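Local coordinates for inosine-uridine preferring nucleoside hydrolase family protein (Bacillus anthracis, PDB 2C40) that belongs to the inosine-uridine preferring nucleoside hydrolase family and holds a calcium ion and alpha-D-ribofuranose in one pocket, at residues N7-V12 and T125-D130; V34-C39 and A63-R68. All blocks are in the same frame, centred on the assembly; numbering follows the deposited sequence.

Contact 1 of 2, residues N7-V12 and T125-D130. With CA (calcium ion), chain C.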
# COMPACT_ATOMS: atom_id res chain seq x y z
N ASN A 7 1.32 4.66 23.61
CA ASN A 7 2.60 4.67 22.88
C ASN A 7 2.52 3.62 21.76
O ASN A 7 2.23 2.46 22.01
CB ASN A 7 3.77 4.38 23.87
CG ASN A 7 5.15 4.54 23.24
OD1 ASN A 7 5.74 5.64 23.25
ND2 ASN A 7 5.69 3.45 22.70
N HIS A 8 2.75 4.02 20.51
CA HIS A 8 2.61 3.09 19.37
C HIS A 8 3.76 3.23 18.41
O HIS A 8 4.45 4.22 18.45
CB HIS A 8 1.26 3.27 18.63
CG HIS A 8 1.13 4.53 17.80
ND1 HIS A 8 1.58 4.62 16.50
CD2 HIS A 8 0.49 5.70 18.06
CE1 HIS A 8 1.26 5.82 16.02
NE2 HIS A 8 0.61 6.49 16.96
N ASP A 9 3.96 2.23 17.55
CA ASP A 9 5.03 2.35 16.55
C ASP A 9 4.57 2.38 15.10
O ASP A 9 5.26 1.92 14.24
CB ASP A 9 6.13 1.31 16.76
CG ASP A 9 5.68 -0.09 16.51
OD1 ASP A 9 6.59 -0.94 16.35
OD2 ASP A 9 4.46 -0.35 16.48
N GLY A 10 3.39 2.93 14.87
CA GLY A 10 2.96 3.42 13.56
C GLY A 10 2.83 2.42 12.43
O GLY A 10 2.81 2.83 11.29
N GLY A 11 2.75 1.12 12.73
CA GLY A 11 2.24 0.13 11.74
C GLY A 11 0.77 0.45 11.45
O GLY A 11 0.15 1.31 12.07
N VAL A 12 0.21 -0.23 10.46
CA VAL A 12 -1.21 -0.07 10.11
C VAL A 12 -2.11 -0.30 11.31
O VAL A 12 -3.08 0.44 11.52
CB VAL A 12 -1.59 -0.98 8.94
CG1 VAL A 12 -3.12 -1.20 8.84
CG2 VAL A 12 -1.09 -0.37 7.68
N THR A 125 1.71 -0.51 21.99
CA THR A 125 1.56 -1.39 20.89
C THR A 125 2.80 -1.50 19.98
O THR A 125 2.77 -2.25 19.02
CB THR A 125 0.28 -1.08 20.07
OG1 THR A 125 0.30 0.24 19.49
CG2 THR A 125 -0.94 -1.24 20.93
N GLY A 126 3.89 -0.82 20.34
CA GLY A 126 5.22 -1.07 19.84
C GLY A 126 6.12 -1.58 20.98
O GLY A 126 5.64 -2.00 22.03
N PRO A 127 7.46 -1.54 20.78
CA PRO A 127 8.46 -1.83 21.81
C PRO A 127 8.30 -1.01 23.09
O PRO A 127 7.62 0.01 23.07
CB PRO A 127 9.75 -1.41 21.10
CG PRO A 127 9.48 -1.65 19.67
CD PRO A 127 8.09 -1.17 19.51
N LEU A 128 8.99 -1.41 24.17
CA LEU A 128 8.80 -0.79 25.47
C LEU A 128 9.80 0.29 25.82
O LEU A 128 9.77 0.79 26.92
CB LEU A 128 8.82 -1.86 26.56
CG LEU A 128 7.54 -2.69 26.68
CD1 LEU A 128 7.85 -3.86 27.60
CD2 LEU A 128 6.39 -1.84 27.22
N THR A 129 10.66 0.70 24.90
CA THR A 129 11.82 1.51 25.31
C THR A 129 11.51 2.93 25.81
O THR A 129 12.19 3.39 26.73
CB THR A 129 13.07 1.39 24.36
OG1 THR A 129 13.69 2.67 24.08
CG2 THR A 129 12.82 0.59 23.17
N ASP A 130 10.44 3.57 25.31
CA ASP A 130 10.05 4.88 25.90
C ASP A 130 9.63 4.73 27.39
O ASP A 130 9.87 5.65 28.22
CB ASP A 130 8.90 5.57 25.13
CG ASP A 130 9.32 6.14 23.77
OD1 ASP A 130 10.49 6.56 23.58
OD2 ASP A 130 8.44 6.19 22.87
CA CA C . 2.85 -2.05 16.51
O HOH W 1 5.02 1.01 22.26
O HOH W 2 5.10 -3.06 16.51
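D9 and T125 meet at the calcium ion. D9 gives OD2, 2.3 Å from the metal, and T125 gives its backbone O at 2.5 Å. One ligand is a carboxylate and the other a main-chain carbonyl. Water 2 is also bound to the metal and lies 2.6 Å from D9 OD1, to which it probably donates a hydrogen bond. The carboxylate therefore appears to reach the metal directly through one oxygen and through water by the other. D14 and D247 add further ligands, and alpha-D-ribofuranose touches both D9 and T125. The D9 carboxylate also packs on 125-130, with OD1 against P127 CD. D9 CG sits between the backbone N and the carbonyl carbon (chi1 67°), which places it 3.5 Å from G126 CA. D9 OD1 further accepts a hydrogen bond from the backbone N of D38, which helps to fix the carboxylate.

The metal site lies where strands 2-8 and 120-124 end. These are neighbouring parallel strands of the mixed central sheet, and the loops after them carry D9 and T125. This is the nucleoside hydrolase fold, with its pocket at the C-terminal ends of the parallel strands.

Behind the metal, T125 N donates to N7 O at 3.0 Å, with an N-H...O angle of 164°. Next to it T125 OG1 rests 3.3 Å from H8 CB. Water 1 accepts from G126 N and donates to P127 O, with a weak bond to N7 O. On the H8 side, G10 N donates to H8 ND1 in the plane of the ring, while H8 NE2 is bonded to S48 OG. Farther out, the side chains of N7 and D130 cross at about a right angle. D130 OD1 turns to the hydroxyls of S65 and S67.

Contact 2 of 2, residues V34-C39 and A63-R68. With RIB (alpha-D-ribofuranose), chain D.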
# COMPACT_ATOMS: atom_id res chain seq x y z
N VAL A 34 4.79 8.44 19.59
CA VAL A 34 5.16 7.56 18.49
C VAL A 34 6.61 7.17 18.66
O VAL A 34 7.45 8.04 18.81
CB VAL A 34 4.96 8.22 17.10
CG1 VAL A 34 5.28 7.23 15.95
CG2 VAL A 34 3.56 8.79 16.98
N ILE A 35 6.88 5.88 18.58
CA ILE A 35 8.27 5.39 18.57
C ILE A 35 8.59 4.84 17.16
O ILE A 35 7.79 4.10 16.57
CB ILE A 35 8.59 4.36 19.75
CG1 ILE A 35 10.09 4.10 19.84
CG2 ILE A 35 7.76 3.06 19.60
CD1 ILE A 35 10.49 3.14 20.93
N PRO A 36 9.74 5.24 16.59
CA PRO A 36 10.08 4.83 15.23
C PRO A 36 10.62 3.37 15.10
O PRO A 36 11.73 3.14 14.65
CB PRO A 36 11.11 5.91 14.82
CG PRO A 36 11.82 6.20 16.04
CD PRO A 36 10.74 6.18 17.13
N ALA A 37 9.79 2.40 15.48
CA ALA A 37 10.21 1.01 15.49
C ALA A 37 9.69 0.37 14.19
O ALA A 37 10.44 0.27 13.22
CB ALA A 37 9.71 0.30 16.74
N ASP A 38 8.41 -0.02 14.14
CA ASP A 38 7.84 -0.54 12.89
C ASP A 38 7.31 0.58 11.99
O ASP A 38 6.27 0.45 11.36
CB ASP A 38 6.74 -1.52 13.22
CG ASP A 38 6.38 -2.39 12.08
OD1 ASP A 38 5.29 -2.95 12.18
OD2 ASP A 38 7.13 -2.49 11.09
N CYS A 39 8.02 1.69 11.99
CA CYS A 39 7.63 2.86 11.22
C CYS A 39 8.82 3.80 11.11
O CYS A 39 9.76 3.71 11.87
CB CYS A 39 6.45 3.61 11.85
SG CYS A 39 6.79 4.65 13.32
N ALA A 63 3.63 13.20 20.89
CA ALA A 63 5.04 13.33 21.12
C ALA A 63 5.85 12.36 20.28
O ALA A 63 5.45 11.21 20.08
CB ALA A 63 5.35 13.12 22.58
N ALA A 64 7.00 12.82 19.84
CA ALA A 64 7.96 12.02 19.12
C ALA A 64 9.01 11.43 20.05
O ALA A 64 9.65 12.17 20.81
CB ALA A 64 8.65 12.92 18.03
N SER A 65 9.20 10.11 19.97
CA SER A 65 10.28 9.43 20.69
C SER A 65 11.65 9.76 20.12
O SER A 65 11.77 10.10 18.95
CB SER A 65 10.09 7.91 20.61
OG SER A 65 11.14 7.26 21.27
N ASN A 66 12.68 9.74 20.97
CA ASN A 66 14.06 9.77 20.45
C ASN A 66 14.76 8.50 20.87
O ASN A 66 15.99 8.38 20.81
CB ASN A 66 14.84 11.08 20.76
CG ASN A 66 15.00 11.38 22.25
OD1 ASN A 66 15.52 12.44 22.61
ND2 ASN A 66 14.59 10.47 23.12
N SER A 67 13.95 7.51 21.23
CA SER A 67 14.45 6.19 21.58
C SER A 67 14.98 5.54 20.34
O SER A 67 14.49 5.77 19.22
CB SER A 67 13.37 5.34 22.22
OG SER A 67 13.06 5.78 23.55
N ARG A 68 16.03 4.75 20.53
CA ARG A 68 16.60 3.97 19.45
C ARG A 68 16.50 2.50 19.79
O ARG A 68 16.54 2.11 20.94
CB ARG A 68 18.04 4.35 19.28
CG ARG A 68 18.23 5.76 18.84
CD ARG A 68 19.68 6.12 18.96
NE ARG A 68 19.92 7.49 18.55
CZ ARG A 68 21.12 7.99 18.22
NH1 ARG A 68 22.20 7.22 18.25
NH2 ARG A 68 21.23 9.28 17.92
O5 RIB D . 5.18 -8.47 16.64
C5 RIB D . 3.91 -7.88 16.27
C4 RIB D . 4.12 -6.37 16.11
O4 RIB D . 4.98 -6.20 14.96
C3 RIB D . 2.88 -5.46 15.92
O3 RIB D . 2.72 -4.65 17.13
C2 RIB D . 3.11 -4.68 14.55
O2 RIB D . 2.93 -3.20 14.39
C1 RIB D . 4.55 -5.09 14.13
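I35 lays its side chain over S65 and S67. Its CG1 is 3.6 Å from S65 OG, and its CD1 reaches S67 CB at 3.8 Å. I35 CG1 is anti to the backbone N (chi1 -169°), and CD1 continues the extended chain (chi2 180°). P36 follows, with its ring CD 3.9 Å from S65 CB. S65 CB also packs on the backbone, 3.2 Å from V34 O.

Two backbone bonds precede this packing. V34 N donates to A63 O at 2.9 Å, and S65 N donates to V34 O. They form the parallel bridge of V34 with A64, where strand 27-34 meets strand 62-64, the outermost strand of this end of the sheet within the chain. The side chains of V34 and A64 lie on the face covered by M45 of helix 41-55.

Beyond the bridge both segments leave the sheet. P36 is the centre of an inverse gamma turn, with a weak bond from A37 N to I35 O. S65 makes an ST turn: its OG accepts from S67 N at 2.8 Å, with an N-H...O angle of 157°. Residues 34-39 go on to the pocket, where D38 OD1 lies 3.0 Å from C1 of alpha-D-ribofuranose.

S65 OG and S67 OG are both hydrogen-bonded to D130 OD1, and S67 OG also to R133. The S65 hydroxyl thus ties its own turn and the carboxylate together beside the apolar I35 chain. Such bonds would offset the cost of burying the two hydroxyls. R133 NH2 can only donate to S67 OG, which probably leaves the S67 proton for D130 OD1.

From the N terminus, strand 2-8 runs into the loop of contact 1. Strand 27-34 then leads into residues 34-39. Helix 41-55 carries the chain to strand 62-64 and residues 63-68, where contact 2 closes a short loop. Strand 120-124 leads into residues 125-130, and contact 1 closes the longer loop. Contact 2 falls wholly within that loop, so the two nest and do not cross. Their centres are about 7 Å apart. They meet through D130 and the two serines, and where D9 O packs on C39 CB (3.2 Å). Together they tie the ends of four neighbouring parallel strands, and three of the four segments hold residues of the pocket.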